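Local structure of AT-less polyketide synthase (Streptomyces platensis subsp. rosaceus, 4TKT) at residues Pro292-Ala298 and Ile331-Gly335; Ile301-Trp305 and Ala338-Phe343. The protein probably catalyses the decarboxylative Claisen condensation that extends an acyl chain, as a ketosynthase of the AT-less type I polyketide synthase making isomigrastatin. One frame throughout, in Å; residues are numbered along the deposited sequence.

Interaction 1 of 2, residues Pro292-Ala298 and Ile331-Gly335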
loop_
_atom_site.group_PDB
_atom_site.type_symbol
_atom_site.label_atom_id
_atom_site.label_comp_id
_atom_site.label_asym_id
_atom_site.label_seq_id
_atom_site.Cartn_x
_atom_site.Cartn_y
_atom_site.Cartn_z
ATOM N N PRO A 292 -12.098 -11.183 21.648
ATOM C CA PRO A 292 -10.859 -11.816 21.175
ATOM C C PRO A 292 -10.348 -12.923 22.097
ATOM O O PRO A 292 -10.619 -12.917 23.298
ATOM C CB PRO A 292 -9.865 -10.649 21.125
ATOM C CG PRO A 292 -10.414 -9.636 22.062
ATOM C CD PRO A 292 -11.904 -9.760 21.967
ATOM N N ASN A 293 -9.602 -13.857 21.518
ATOM C CA ASN A 293 -9.089 -15.019 22.234
ATOM C C ASN A 293 -7.564 -15.009 22.292
ATOM O O ASN A 293 -6.903 -15.190 21.272
ATOM C CB ASN A 293 -9.586 -16.298 21.557
ATOM C CG ASN A 293 -9.218 -17.557 22.318
ATOM O OD1 ASN A 293 -8.414 -17.534 23.248
ATOM N ND2 ASN A 293 -9.807 -18.673 21.911
ATOM N N PRO A 294 -6.998 -14.821 23.493
ATOM C CA PRO A 294 -5.543 -14.709 23.631
ATOM C C PRO A 294 -4.815 -15.987 23.223
ATOM O O PRO A 294 -3.715 -15.915 22.678
ATOM C CB PRO A 294 -5.355 -14.424 25.123
ATOM C CG PRO A 294 -6.561 -15.013 25.771
ATOM C CD PRO A 294 -7.680 -14.775 24.797
ATOM N N LEU A 295 -5.426 -17.139 23.475
ATOM C CA LEU A 295 -4.803 -18.412 23.133
ATOM C C LEU A 295 -4.770 -18.622 21.620
ATOM O O LEU A 295 -3.818 -19.188 21.086
ATOM C CB LEU A 295 -5.536 -19.572 23.812
ATOM C CG LEU A 295 -5.570 -19.553 25.342
ATOM C CD1 LEU A 295 -6.087 -20.877 25.883
ATOM C CD2 LEU A 295 -4.196 -19.235 25.914
ATOM N N ALA A 296 -5.811 -18.160 20.936
ATOM C CA ALA A 296 -5.870 -18.263 19.483
ATOM C C ALA A 296 -4.850 -17.334 18.843
ATOM O O ALA A 296 -4.216 -17.683 17.847
ATOM C CB ALA A 296 -7.264 -17.943 18.982
ATOM N N GLN A 297 -4.697 -16.149 19.422
ATOM C CA GLN A 297 -3.716 -15.189 18.937
ATOM C C GLN A 297 -2.309 -15.738 19.108
ATOM O O GLN A 297 -1.467 -15.601 18.221
ATOM C CB GLN A 297 -3.857 -13.858 19.672
ATOM C CG GLN A 297 -5.168 -13.146 19.401
ATOM C CD GLN A 297 -5.237 -11.792 20.069
ATOM O OE1 GLN A 297 -4.265 -11.338 20.672
ATOM N NE2 GLN A 297 -6.388 -11.134 19.962
ATOM N N ALA A 298 -2.061 -16.369 20.249
ATOM C CA ALA A 298 -0.765 -16.970 20.519
ATOM C C ALA A 298 -0.478 -18.087 19.525
ATOM O O ALA A 298 0.653 -18.260 19.079
ATOM C CB ALA A 298 -0.708 -17.499 21.942
ATOM N N ILE A 331 -5.490 -8.216 26.174
ATOM C CA ILE A 331 -5.599 -9.557 25.613
ATOM C C ILE A 331 -4.525 -9.800 24.555
ATOM O O ILE A 331 -3.922 -10.873 24.508
ATOM C CB ILE A 331 -7.001 -9.795 25.010
ATOM C CG1 ILE A 331 -7.999 -10.122 26.122
ATOM C CG2 ILE A 331 -6.978 -10.924 23.996
ATOM C CD1 ILE A 331 -9.408 -10.374 25.627
ATOM N N GLU A 332 -4.274 -8.795 23.721
ATOM C CA GLU A 332 -3.262 -8.913 22.678
ATOM C C GLU A 332 -1.872 -9.143 23.261
ATOM O O GLU A 332 -1.109 -9.967 22.757
ATOM C CB GLU A 332 -3.250 -7.669 21.790
ATOM C CG GLU A 332 -2.132 -7.686 20.761
ATOM C CD GLU A 332 -2.302 -6.641 19.682
ATOM O OE1 GLU A 332 -1.703 -6.811 18.600
ATOM O OE2 GLU A 332 -3.031 -5.652 19.910
ATOM N N ILE A 333 -1.546 -8.416 24.325
ATOM C CA ILE A 333 -0.252 -8.573 24.978
ATOM C C ILE A 333 -0.148 -9.947 25.633
ATOM O O ILE A 333 0.904 -10.586 25.595
ATOM C CB ILE A 333 -0.014 -7.472 26.024
ATOM C CG1 ILE A 333 0.026 -6.108 25.339
ATOM C CG2 ILE A 333 1.289 -7.705 26.763
ATOM C CD1 ILE A 333 1.075 -6.016 24.255
ATOM N N ALA A 334 -1.250 -10.402 26.220
ATOM C CA ALA A 334 -1.308 -11.739 26.801
ATOM C C ALA A 334 -1.038 -12.794 25.734
ATOM O O ALA A 334 -0.342 -13.780 25.985
ATOM C CB ALA A 334 -2.658 -11.977 27.454
ATOM N N GLY A 335 -1.587 -12.575 24.543
ATOM C CA GLY A 335 -1.394 -13.480 23.426
ATOM C C GLY A 335 0.050 -13.513 22.967
ATOM O O GLY A 335 0.610 -14.581 22.716
HETATM O O HOH W 1 -1.339 -11.393 20.105
#
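Two helices run side by side here, the first turn of helix 294-308 against the middle of helix 328-340, their short axes 8.0 Å apart and inclined at 46°. I331 supplies the largest surface. With chi1 near -80° (m) and chi2 t, its side chain is extended along the entry to the first helix: CD1 reaches CG of P292 (3.8 Å), while CG2 lies 4.0 Å from CD of P294. One turn on, G335 brings the backbones together, its CA 4.3 Å from CA of P294 and 3.4 Å from P294 O in a CA-H...O contact; a beta carbon here would crowd P294 O and Q297 OE1. A298 is correspondingly small, its CB 3.3 Å from G335 O. Q297, in an extended m,t rotamer, passes beside this close point and sets OE1 3.3 Å from CA of E332. A water donates to Q297 OE1 and to E332 O, 3.0 Å from each, bridging the helices. E332, with chi1 and chi2 both t, hydrogen-bonds through its carboxylate to the backbone nitrogens of H321 and G322. N293, with chi1 t, turns from the interface: OD1 accepts from L295 N (3.0 Å), and ND2 is hydrogen-bonded to G283 O. The arrangement combines an Asx N-cap, followed by proline in the first turn, with glycine-mediated close helix packing in the C-terminal half of a thiolase-fold ketosynthase.

Interaction 2 of 2, residues Ile301-Trp305 and Ala338-Phe343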
loop_
_atom_site.group_PDB
_atom_site.type_symbol
_atom_site.label_atom_id
_atom_site.label_comp_id
_atom_site.label_asym_id
_atom_site.label_seq_id
_atom_site.Cartn_x
_atom_site.Cartn_y
_atom_site.Cartn_z
ATOM N N ILE A 301 0.343 -16.744 15.946
ATOM C CA ILE A 301 1.652 -16.106 15.957
ATOM C C ILE A 301 2.768 -17.151 15.950
ATOM O O ILE A 301 3.750 -17.013 15.220
ATOM C CB ILE A 301 1.800 -15.175 17.175
ATOM C CG1 ILE A 301 0.899 -13.952 17.007
ATOM C CG2 ILE A 301 3.238 -14.730 17.340
ATOM C CD1 ILE A 301 0.697 -13.164 18.278
ATOM N N ARG A 302 2.609 -18.202 16.751
ATOM C CA ARG A 302 3.575 -19.295 16.762
ATOM C C ARG A 302 3.591 -20.044 15.434
ATOM O O ARG A 302 4.651 -20.450 14.957
ATOM C CB ARG A 302 3.277 -20.279 17.895
ATOM C CG ARG A 302 3.527 -19.748 19.295
ATOM C CD ARG A 302 3.460 -20.879 20.310
ATOM N NE ARG A 302 2.741 -20.495 21.521
ATOM C CZ ARG A 302 1.480 -20.827 21.778
ATOM N NH1 ARG A 302 0.793 -21.560 20.913
ATOM N NH2 ARG A 302 0.907 -20.432 22.905
ATOM N N SER A 303 2.415 -20.232 14.843
ATOM C CA SER A 303 2.302 -20.947 13.575
ATOM C C SER A 303 3.058 -20.226 12.471
ATOM O O SER A 303 3.721 -20.857 11.646
ATOM C CB SER A 303 0.837 -21.114 13.177
ATOM O OG SER A 303 0.123 -21.821 14.173
ATOM N N ALA A 304 2.956 -18.901 12.462
ATOM C CA ALA A 304 3.652 -18.092 11.471
ATOM C C ALA A 304 5.154 -18.167 11.701
ATOM O O ALA A 304 5.931 -18.269 10.752
ATOM C CB ALA A 304 3.171 -16.649 11.523
ATOM N N TRP A 305 5.553 -18.122 12.967
ATOM C CA TRP A 305 6.958 -18.236 13.338
ATOM C C TRP A 305 7.556 -19.566 12.884
ATOM O O TRP A 305 8.650 -19.598 12.323
ATOM C CB TRP A 305 7.122 -18.076 14.850
ATOM C CG TRP A 305 6.934 -16.670 15.333
ATOM C CD1 TRP A 305 6.788 -15.552 14.564
ATOM C CD2 TRP A 305 6.875 -16.231 16.696
ATOM N NE1 TRP A 305 6.642 -14.443 15.364
ATOM C CE2 TRP A 305 6.692 -14.833 16.676
ATOM C CE3 TRP A 305 6.959 -16.882 17.931
ATOM C CZ2 TRP A 305 6.593 -14.077 17.844
ATOM C CZ3 TRP A 305 6.857 -16.130 19.088
ATOM C CH2 TRP A 305 6.675 -14.742 19.037
ATOM N N ALA A 338 2.342 -15.289 25.578
ATOM C CA ALA A 338 2.208 -16.736 25.476
ATOM C C ALA A 338 2.972 -17.270 24.269
ATOM O O ALA A 338 3.508 -18.378 24.301
ATOM C CB ALA A 338 0.742 -17.128 25.393
ATOM N N ALA A 339 3.019 -16.474 23.206
ATOM C CA ALA A 339 3.743 -16.852 21.999
ATOM C C ALA A 339 5.244 -16.938 22.260
ATOM O O ALA A 339 5.877 -17.956 21.978
ATOM C CB ALA A 339 3.458 -15.869 20.881
ATOM N N PHE A 340 5.807 -15.864 22.804
ATOM C CA PHE A 340 7.239 -15.794 23.065
ATOM C C PHE A 340 7.690 -16.768 24.152
ATOM O O PHE A 340 8.826 -17.244 24.132
ATOM C CB PHE A 340 7.637 -14.370 23.459
ATOM C CG PHE A 340 7.823 -13.442 22.291
ATOM C CD1 PHE A 340 9.031 -13.394 21.616
ATOM C CD2 PHE A 340 6.797 -12.610 21.877
ATOM C CE1 PHE A 340 9.208 -12.541 20.546
ATOM C CE2 PHE A 340 6.968 -11.753 20.806
ATOM C CZ PHE A 340 8.176 -11.718 20.140
ATOM N N ALA A 341 6.802 -17.064 25.097
ATOM C CA ALA A 341 7.155 -17.887 26.254
ATOM C C ALA A 341 7.502 -19.322 25.871
ATOM O O ALA A 341 8.136 -20.039 26.643
ATOM C CB ALA A 341 6.027 -17.880 27.269
ATOM N N GLU A 342 7.085 -19.739 24.681
ATOM C CA GLU A 342 7.361 -21.092 24.212
ATOM C C GLU A 342 8.762 -21.222 23.628
ATOM O O GLU A 342 9.154 -22.300 23.179
ATOM C CB GLU A 342 6.325 -21.520 23.169
ATOM C CG GLU A 342 4.983 -21.918 23.758
ATOM C CD GLU A 342 5.089 -23.100 24.704
ATOM O OE1 GLU A 342 5.933 -23.990 24.458
ATOM O OE2 GLU A 342 4.333 -23.137 25.697
ATOM N N PHE A 343 9.518 -20.128 23.638
ATOM C CA PHE A 343 10.836 -20.120 23.015
ATOM C C PHE A 343 11.908 -19.489 23.897
ATOM O O PHE A 343 13.011 -20.021 24.013
ATOM C CB PHE A 343 10.774 -19.394 21.674
ATOM C CG PHE A 343 9.854 -20.039 20.678
ATOM C CD1 PHE A 343 10.296 -21.084 19.884
ATOM C CD2 PHE A 343 8.547 -19.600 20.537
ATOM C CE1 PHE A 343 9.450 -21.681 18.965
ATOM C CE2 PHE A 343 7.697 -20.192 19.619
ATOM C CZ PHE A 343 8.148 -21.235 18.834
#
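An aromatic cluster of W305, F340 and F343 bridges helix 294-308 and the end of the helix that carries A338-F340. W305 lies at its centre. With chi1 m, the indole projects its six-membered ring across the interface, where its edge meets the face of F340 in a T-shaped pair: centroids 4.6 Å apart, planes at 66°, W305 CH2 3.5 Å from F340 CE2. F343 approaches obliquely, its CE2 3.8 Å from W305 CE3. Between the two phenylalanines, the indole edge also meets the backbone, CZ3 lying 3.6 Å from A339 O. The small side chain of A339 lets the helices come close; its CB touches I301 CG2 at 3.7 Å and W305 CZ3 at 3.9 Å. Toward the outside, R302 stretches along the second segment: its NE lies 3.5 Å from E342 CG, in the aliphatic part of the glutamate, and 3.6 Å from A338 O, at the guanidinium edge. P312 touches all three aromatic residues, and H435 on strand 432-439 meets the indole from the sheet. This is helix-on-helix packing with an aromatic cluster at one end, in the helical layer against strands 273-282 and 432-439 of the thiolase fold.

From the N terminus, the chain leaves strand 273-282, enters helix 294-308 at P292-A298 and passes I301-W305. It then runs through strand 317-319 into helix 328-340, where I331-G335 closes interaction 1, and on to the helix end and the following turn, where A338-F343 closes interaction 2. Each loop spans 32 intervening residues, and the two cross rather than nest, since their segments alternate. The order along both helices is the same, so the helices run broadly in the same direction, with strand 317-319 between them in sequence. The contacts form one continuous seam, their centres 11 Å apart, joined where A298 CB packs 3.8 Å from A338 CB. Together they pair the helices from first turn to the exit of the second.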